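PDB 4FO0: actin-related protein 8 from Homo sapiens, which binds ATP, shows low basal ATPase activity, does not polymerize, and is a proposed core component of the INO80 chromatin-remodelling complex. Local coordinates for residues W181-I185 against Q186-E190; D207-K211 against Q212-E216; K476-L480 against D481-L485. All blocks are in the same frame, centred on the assembly; numbering follows the deposited sequence.

Contact 1: residues W181-I185 against Q186-E190; sequences WSHAI and QKYLE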
# COMPACT_ATOMS: atom_id res chain seq x y z
N TRP A 181 -8.55 -10.60 -11.26
CA TRP A 181 -9.28 -11.23 -10.17
C TRP A 181 -9.74 -12.63 -10.51
O TRP A 181 -9.67 -13.52 -9.67
CB TRP A 181 -10.48 -10.37 -9.73
CG TRP A 181 -10.05 -9.10 -9.11
CD1 TRP A 181 -8.77 -8.62 -9.04
CD2 TRP A 181 -10.88 -8.11 -8.49
NE1 TRP A 181 -8.76 -7.41 -8.41
CE2 TRP A 181 -10.04 -7.06 -8.07
CE3 TRP A 181 -12.26 -8.00 -8.26
CZ2 TRP A 181 -10.53 -5.93 -7.42
CZ3 TRP A 181 -12.74 -6.88 -7.62
CH2 TRP A 181 -11.88 -5.85 -7.20
N SER A 182 -10.20 -12.84 -11.74
CA SER A 182 -10.64 -14.17 -12.13
C SER A 182 -9.49 -15.17 -12.13
O SER A 182 -9.62 -16.27 -11.61
CB SER A 182 -11.32 -14.11 -13.48
OG SER A 182 -12.31 -13.10 -13.44
N HIS A 183 -8.37 -14.77 -12.71
CA HIS A 183 -7.17 -15.60 -12.69
C HIS A 183 -6.79 -16.04 -11.27
O HIS A 183 -6.41 -17.19 -11.05
CB HIS A 183 -6.00 -14.86 -13.35
CG HIS A 183 -4.69 -15.58 -13.28
ND1 HIS A 183 -4.36 -16.61 -14.13
CD2 HIS A 183 -3.64 -15.44 -12.43
CE1 HIS A 183 -3.15 -17.06 -13.82
NE2 HIS A 183 -2.69 -16.36 -12.80
N ALA A 184 -6.90 -15.14 -10.31
CA ALA A 184 -6.46 -15.45 -8.95
C ALA A 184 -7.39 -16.47 -8.30
O ALA A 184 -6.95 -17.37 -7.59
CB ALA A 184 -6.40 -14.21 -8.12
N ILE A 185 -8.68 -16.32 -8.55
CA ILE A 185 -9.66 -17.27 -8.07
C ILE A 185 -9.48 -18.69 -8.63
O ILE A 185 -9.55 -19.64 -7.87
CB ILE A 185 -11.08 -16.74 -8.30
CG1 ILE A 185 -11.32 -15.54 -7.39
CG2 ILE A 185 -12.10 -17.81 -8.01
CD1 ILE A 185 -12.32 -14.59 -7.94
N GLN A 186 -9.23 -18.83 -9.93
CA GLN A 186 -9.04 -20.17 -10.50
C GLN A 186 -7.72 -20.78 -10.04
O GLN A 186 -7.65 -21.97 -9.75
CB GLN A 186 -9.02 -20.19 -12.03
CG GLN A 186 -9.80 -19.14 -12.77
CD GLN A 186 -9.36 -19.07 -14.23
OE1 GLN A 186 -9.70 -18.13 -14.96
NE2 GLN A 186 -8.60 -20.08 -14.67
N LYS A 187 -6.68 -19.95 -10.01
CA LYS A 187 -5.32 -20.44 -9.80
C LYS A 187 -4.91 -20.63 -8.35
O LYS A 187 -4.21 -21.58 -8.02
CB LYS A 187 -4.32 -19.52 -10.50
CG LYS A 187 -2.88 -19.95 -10.35
CD LYS A 187 -2.29 -20.36 -11.69
CE LYS A 187 -0.77 -20.26 -11.68
NZ LYS A 187 -0.35 -18.90 -11.21
N TYR A 188 -5.32 -19.72 -7.47
CA TYR A 188 -4.85 -19.79 -6.09
C TYR A 188 -5.92 -20.30 -5.14
O TYR A 188 -5.62 -21.02 -4.19
CB TYR A 188 -4.28 -18.43 -5.65
CG TYR A 188 -3.14 -18.00 -6.53
CD1 TYR A 188 -3.37 -17.30 -7.70
CD2 TYR A 188 -1.83 -18.33 -6.21
CE1 TYR A 188 -2.34 -16.92 -8.53
CE2 TYR A 188 -0.78 -17.96 -7.03
CZ TYR A 188 -1.04 -17.25 -8.19
OH TYR A 188 -0.01 -16.88 -9.02
N LEU A 189 -7.16 -19.95 -5.41
CA LEU A 189 -8.24 -20.44 -4.58
C LEU A 189 -8.72 -21.74 -5.19
O LEU A 189 -9.50 -22.47 -4.60
CB LEU A 189 -9.38 -19.42 -4.55
CG LEU A 189 -9.01 -17.96 -4.23
CD1 LEU A 189 -10.24 -17.22 -3.71
CD2 LEU A 189 -7.86 -17.84 -3.23
N GLU A 190 -8.23 -22.01 -6.40
CA GLU A 190 -8.64 -23.20 -7.13
C GLU A 190 -10.16 -23.34 -7.17
O GLU A 190 -10.71 -24.39 -6.84
CB GLU A 190 -7.99 -24.43 -6.51
CG GLU A 190 -6.48 -24.39 -6.59
CD GLU A 190 -5.82 -25.64 -6.05
OE1 GLU A 190 -6.55 -26.51 -5.53
OE2 GLU A 190 -4.58 -25.76 -6.13
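H183 with K187 and A184 with Y188 span the end of helix 170-187, a helix C-terminus in the actin-type ATPase fold, just before E190 leaves helical geometry with a positive phi of 50°. Backbone bonds hold the turn. Q186 N donates to S182 O at 3.1 Å, K187 N to H183 O at 3.0 Å, and Y188 N to A184 O at 2.9 Å. L189 N adds a weak bond of 3.4 Å to A184 O, two successive amides thus sharing one carbonyl as the helix unwinds. On the inner side, the branch of I185 ending in CD1 crosses L189 at an angle, CG1 meeting L189 CD1 at 4.2 Å, while I29 of strand 26-31 touches I185 and I18 of strand 17-21 touches L189. A further apolar contact, A184 CB against Y188 CD1, leads out to the exposed tyrosine. H183, K187 and Y188 form the more exposed side. One helical turn apart and both with CG anti to the amide nitrogen (chi1 175° and 180°), H183 and K187 lie alongside and point the same way. K187 CB sits over one imidazole face, off toward the rim. Bends at chi2 and chi4 then carry the lysine chain on until NZ makes a weak hydrogen bond to Y188 OH at 3.0 Å. On the way, K187 CG passes 3.6 Å above the plane of the Y188 ring, nearer its rim than its middle.

Contact 2: residues D207-K211 against Q212-E216; sequences DIYNK and QHVKE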
# COMPACT_ATOMS: atom_id res chain seq x y z
N ASP A 207 -11.50 4.17 2.03
CA ASP A 207 -12.25 5.00 2.96
C ASP A 207 -12.96 6.16 2.25
O ASP A 207 -14.16 6.36 2.42
CB ASP A 207 -11.27 5.51 4.01
CG ASP A 207 -11.97 5.98 5.25
OD1 ASP A 207 -12.97 5.35 5.63
OD2 ASP A 207 -11.51 6.99 5.84
N ILE A 208 -12.19 6.93 1.48
CA ILE A 208 -12.73 7.89 0.51
C ILE A 208 -12.79 7.17 -0.84
O ILE A 208 -11.75 6.87 -1.44
CB ILE A 208 -11.84 9.16 0.41
CG1 ILE A 208 -11.83 9.91 1.74
CG2 ILE A 208 -12.32 10.09 -0.67
CD1 ILE A 208 -10.75 10.96 1.82
N TYR A 209 -14.00 6.88 -1.31
CA TYR A 209 -14.18 6.04 -2.50
C TYR A 209 -14.83 6.83 -3.62
O TYR A 209 -15.38 7.89 -3.41
CB TYR A 209 -15.06 4.81 -2.18
CG TYR A 209 -16.33 5.19 -1.48
CD1 TYR A 209 -16.40 5.21 -0.09
CD2 TYR A 209 -17.44 5.60 -2.20
CE1 TYR A 209 -17.56 5.60 0.56
CE2 TYR A 209 -18.61 5.99 -1.55
CZ TYR A 209 -18.66 5.99 -0.17
OH TYR A 209 -19.81 6.37 0.46
N ASN A 210 -14.76 6.29 -4.83
CA ASN A 210 -15.41 6.92 -5.95
C ASN A 210 -16.69 6.15 -6.28
O ASN A 210 -16.63 4.99 -6.69
CB ASN A 210 -14.44 6.93 -7.12
CG ASN A 210 -15.06 7.46 -8.39
OD1 ASN A 210 -16.21 7.15 -8.72
ND2 ASN A 210 -14.30 8.27 -9.12
N LYS A 211 -17.84 6.80 -6.09
CA LYS A 211 -19.13 6.11 -6.26
C LYS A 211 -19.26 5.42 -7.61
O LYS A 211 -19.62 4.25 -7.69
CB LYS A 211 -20.30 7.07 -6.06
CG LYS A 211 -20.48 7.56 -4.63
CD LYS A 211 -21.61 8.58 -4.57
CE LYS A 211 -21.72 9.23 -3.20
NZ LYS A 211 -20.47 9.95 -2.80
N GLN A 212 -18.96 6.15 -8.68
CA GLN A 212 -19.08 5.58 -10.00
C GLN A 212 -18.28 4.29 -10.16
O GLN A 212 -18.76 3.31 -10.72
CB GLN A 212 -18.63 6.59 -11.06
CG GLN A 212 -19.25 6.28 -12.42
CD GLN A 212 -18.27 6.41 -13.56
OE1 GLN A 212 -17.32 7.20 -13.50
NE2 GLN A 212 -18.49 5.62 -14.61
N HIS A 213 -17.04 4.32 -9.67
CA HIS A 213 -16.11 3.21 -9.82
C HIS A 213 -16.49 2.01 -9.00
O HIS A 213 -16.35 0.87 -9.46
CB HIS A 213 -14.71 3.65 -9.44
CG HIS A 213 -14.12 4.61 -10.40
ND1 HIS A 213 -12.97 5.32 -10.14
CD2 HIS A 213 -14.53 5.00 -11.63
CE1 HIS A 213 -12.69 6.10 -11.17
NE2 HIS A 213 -13.63 5.92 -12.09
N VAL A 214 -16.91 2.26 -7.77
CA VAL A 214 -17.43 1.22 -6.91
C VAL A 214 -18.64 0.57 -7.59
O VAL A 214 -18.71 -0.66 -7.72
CB VAL A 214 -17.82 1.79 -5.56
CG1 VAL A 214 -18.45 0.73 -4.67
CG2 VAL A 214 -16.60 2.38 -4.92
N LYS A 215 -19.57 1.41 -8.05
CA LYS A 215 -20.72 0.94 -8.81
C LYS A 215 -20.28 -0.06 -9.88
O LYS A 215 -20.77 -1.19 -9.94
CB LYS A 215 -21.44 2.12 -9.45
CG LYS A 215 -22.70 1.77 -10.21
CD LYS A 215 -23.17 2.93 -11.10
CE LYS A 215 -22.38 2.99 -12.41
NZ LYS A 215 -22.65 4.23 -13.20
N GLU A 216 -19.33 0.36 -10.70
CA GLU A 216 -18.81 -0.47 -11.78
C GLU A 216 -18.24 -1.80 -11.31
O GLU A 216 -18.36 -2.81 -12.00
CB GLU A 216 -17.71 0.29 -12.53
CG GLU A 216 -18.20 1.47 -13.34
CD GLU A 216 -18.94 1.04 -14.58
OE1 GLU A 216 -18.94 -0.17 -14.88
OE2 GLU A 216 -19.52 1.92 -15.26
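N210 lays its carboxamide over one face of the H213 imidazole, the two planes only 12° apart. The overlap is offset: ND2 stands 3.3 Å above the ring plane but toward the rim, where its nearest neighbours in the ring are CE1 and ND1. While ND2 makes this stacked contact, the other arm of the amide does the bonding. OD1 accepts H213 N at 3.1 Å, the donor lying well above the plane of the side-chain carbonyl (51° out of it), not on a lone pair. Backbone and ring of H213 therefore grip the same amide, which is likely to fix its rotation. The first torsion of N210 (chi1 175°) sets CG beside the carbonyl carbon, bringing the amide round to the opening turn. Behind it the main chain enters regular helix, with V214 N bonded to N210 O at 2.9 Å and K215 N to K211 O at 2.9 Å. Away from the amide stack, Y209 meets V214 through CB, 4.0 Å from V214 CG2. That methyl also lies obliquely by the tyrosine ring, whose OH is bonded to the backbone oxygen of the carboxy-terminal W593, with F591 meeting the ring. An asparagine at the N-cap, its side chain accepting the amide three residues on, is a classic helix start; here it opens helix 211-225, the connection of the beta-alpha-beta crossover between parallel strands 200-205 and 229-234.

Contact 3: residues K476-L480 against D481-L485; sequences KALGL and DKAIL
L478 reaches K482 and A483, in the first turn of helix 480-489, with its two methyls. CD2 rests on A483, 3.7 Å from its CA and 3.8 Å from its CB, and CD1 touches K482 CB at 3.9 Å. CG lies anti to the amide nitrogen (chi1 -170°), which swings the isobutyl group onto the helix from the preceding loop. Cutting this leucine back to an alanine would remove CG and both methyls and would probably leave the flank of A483 and the K482 CB without their apolar cover on this side. Beneath that contact the backbone closes the turn: A483 N donates to G479 O at 3.0 Å and I484 N to L480 O at 3.0 Å. G479 is thus the N-cap, at a helix start in the actin-family ATPase fold, and as a glycine it brings no capping side chain. A carboxylate lies close by, for D481 OD1 takes a weak hydrogen bond from K482 N at 2.9 Å. D481 has CG between its backbone nitrogen and carbonyl carbon (chi1 54°), which curls OD1 back toward the helix start, while OD2 forms a salt bridge with R523. One water accepts from G479 N at 3.1 Å and, weakly, from K482 NZ. Farther out, L480 and I484 face the sheet: L480 touches V251 and T258 and comes within about 4 Å of the ATP-site residue V253, side chain to side chain, while I484 meets C249 and V260.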
# COMPACT_ATOMS: atom_id res chain seq x y z
N LYS A 476 -0.44 21.04 -1.21
CA LYS A 476 0.66 20.82 -0.28
C LYS A 476 0.54 19.46 0.41
O LYS A 476 -0.54 19.04 0.84
CB LYS A 476 0.76 21.94 0.76
CG LYS A 476 1.43 21.54 2.06
CD LYS A 476 2.65 22.40 2.36
CE LYS A 476 3.25 22.02 3.72
NZ LYS A 476 4.48 22.80 4.05
N ALA A 477 1.67 18.76 0.48
CA ALA A 477 1.66 17.44 1.06
C ALA A 477 1.81 17.56 2.57
O ALA A 477 2.60 18.37 3.08
CB ALA A 477 2.75 16.56 0.46
N LEU A 478 1.04 16.74 3.26
CA LEU A 478 0.87 16.81 4.69
C LEU A 478 1.54 15.60 5.33
O LEU A 478 1.26 14.46 4.96
CB LEU A 478 -0.63 16.80 4.99
CG LEU A 478 -1.07 17.09 6.41
CD1 LEU A 478 -0.66 18.50 6.74
CD2 LEU A 478 -2.56 16.90 6.53
N GLY A 479 2.42 15.85 6.29
CA GLY A 479 3.11 14.76 6.95
C GLY A 479 2.17 13.84 7.70
O GLY A 479 1.09 14.22 8.14
N LEU A 480 2.59 12.60 7.86
CA LEU A 480 1.73 11.58 8.44
C LEU A 480 1.19 11.97 9.83
O LEU A 480 0.00 11.86 10.10
CB LEU A 480 2.49 10.26 8.45
CG LEU A 480 1.75 9.04 8.99
CD1 LEU A 480 0.43 8.90 8.30
CD2 LEU A 480 2.61 7.81 8.77
N ASP A 481 2.07 12.46 10.71
CA ASP A 481 1.67 12.86 12.06
C ASP A 481 0.71 14.06 12.12
O ASP A 481 -0.26 14.05 12.87
CB ASP A 481 2.90 13.11 12.94
CG ASP A 481 3.89 14.12 12.33
OD1 ASP A 481 3.78 14.45 11.12
OD2 ASP A 481 4.79 14.57 13.07
N LYS A 482 0.98 15.09 11.32
CA LYS A 482 0.08 16.22 11.17
C LYS A 482 -1.31 15.78 10.69
O LYS A 482 -2.32 16.30 11.17
CB LYS A 482 0.67 17.23 10.19
CG LYS A 482 1.96 17.84 10.65
CD LYS A 482 2.51 18.86 9.66
CE LYS A 482 3.94 19.30 10.04
NZ LYS A 482 4.92 18.15 10.01
N ALA A 483 -1.34 14.85 9.75
CA ALA A 483 -2.59 14.32 9.23
C ALA A 483 -3.37 13.58 10.31
O ALA A 483 -4.58 13.76 10.45
CB ALA A 483 -2.32 13.39 8.09
N ILE A 484 -2.68 12.75 11.07
CA ILE A 484 -3.34 12.04 12.15
C ILE A 484 -3.97 13.04 13.11
O ILE A 484 -5.13 12.90 13.46
CB ILE A 484 -2.36 11.16 12.91
CG1 ILE A 484 -1.96 9.98 12.03
CG2 ILE A 484 -2.98 10.70 14.26
CD1 ILE A 484 -0.80 9.20 12.56
N LEU A 485 -3.19 14.03 13.53
CA LEU A 485 -3.65 15.05 14.45
C LEU A 485 -4.84 15.81 13.85
O LEU A 485 -5.91 15.89 14.45
CB LEU A 485 -2.51 16.01 14.78
CG LEU A 485 -1.43 15.39 15.67
CD1 LEU A 485 -0.35 16.40 16.00
CD2 LEU A 485 -2.03 14.82 16.93
O HOH W 1 4.29 18.22 6.73

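In the fold
All three contacts show how a helix end is finished, each within a few residues of chain. Contact 1 is an exit; contacts 2 and 3 are entries. Contacts 1 and 2 are partly buried and belong to neighbouring helices, 170-187 and 211-225, which meet with L170 touching H213 and M225 touching S182. Contact 3 is buried, lies on the other side of the chain's centre from contact 1, about 38 Å between centres, and packs on a different sheet. Chemistry follows place: the exit carries lysine, histidine and tyrosine outside, contact 2 caps its helix with an asparagine amide, and contact 3 relies chiefly on aliphatic groups beside strands 247-253 and 258-264.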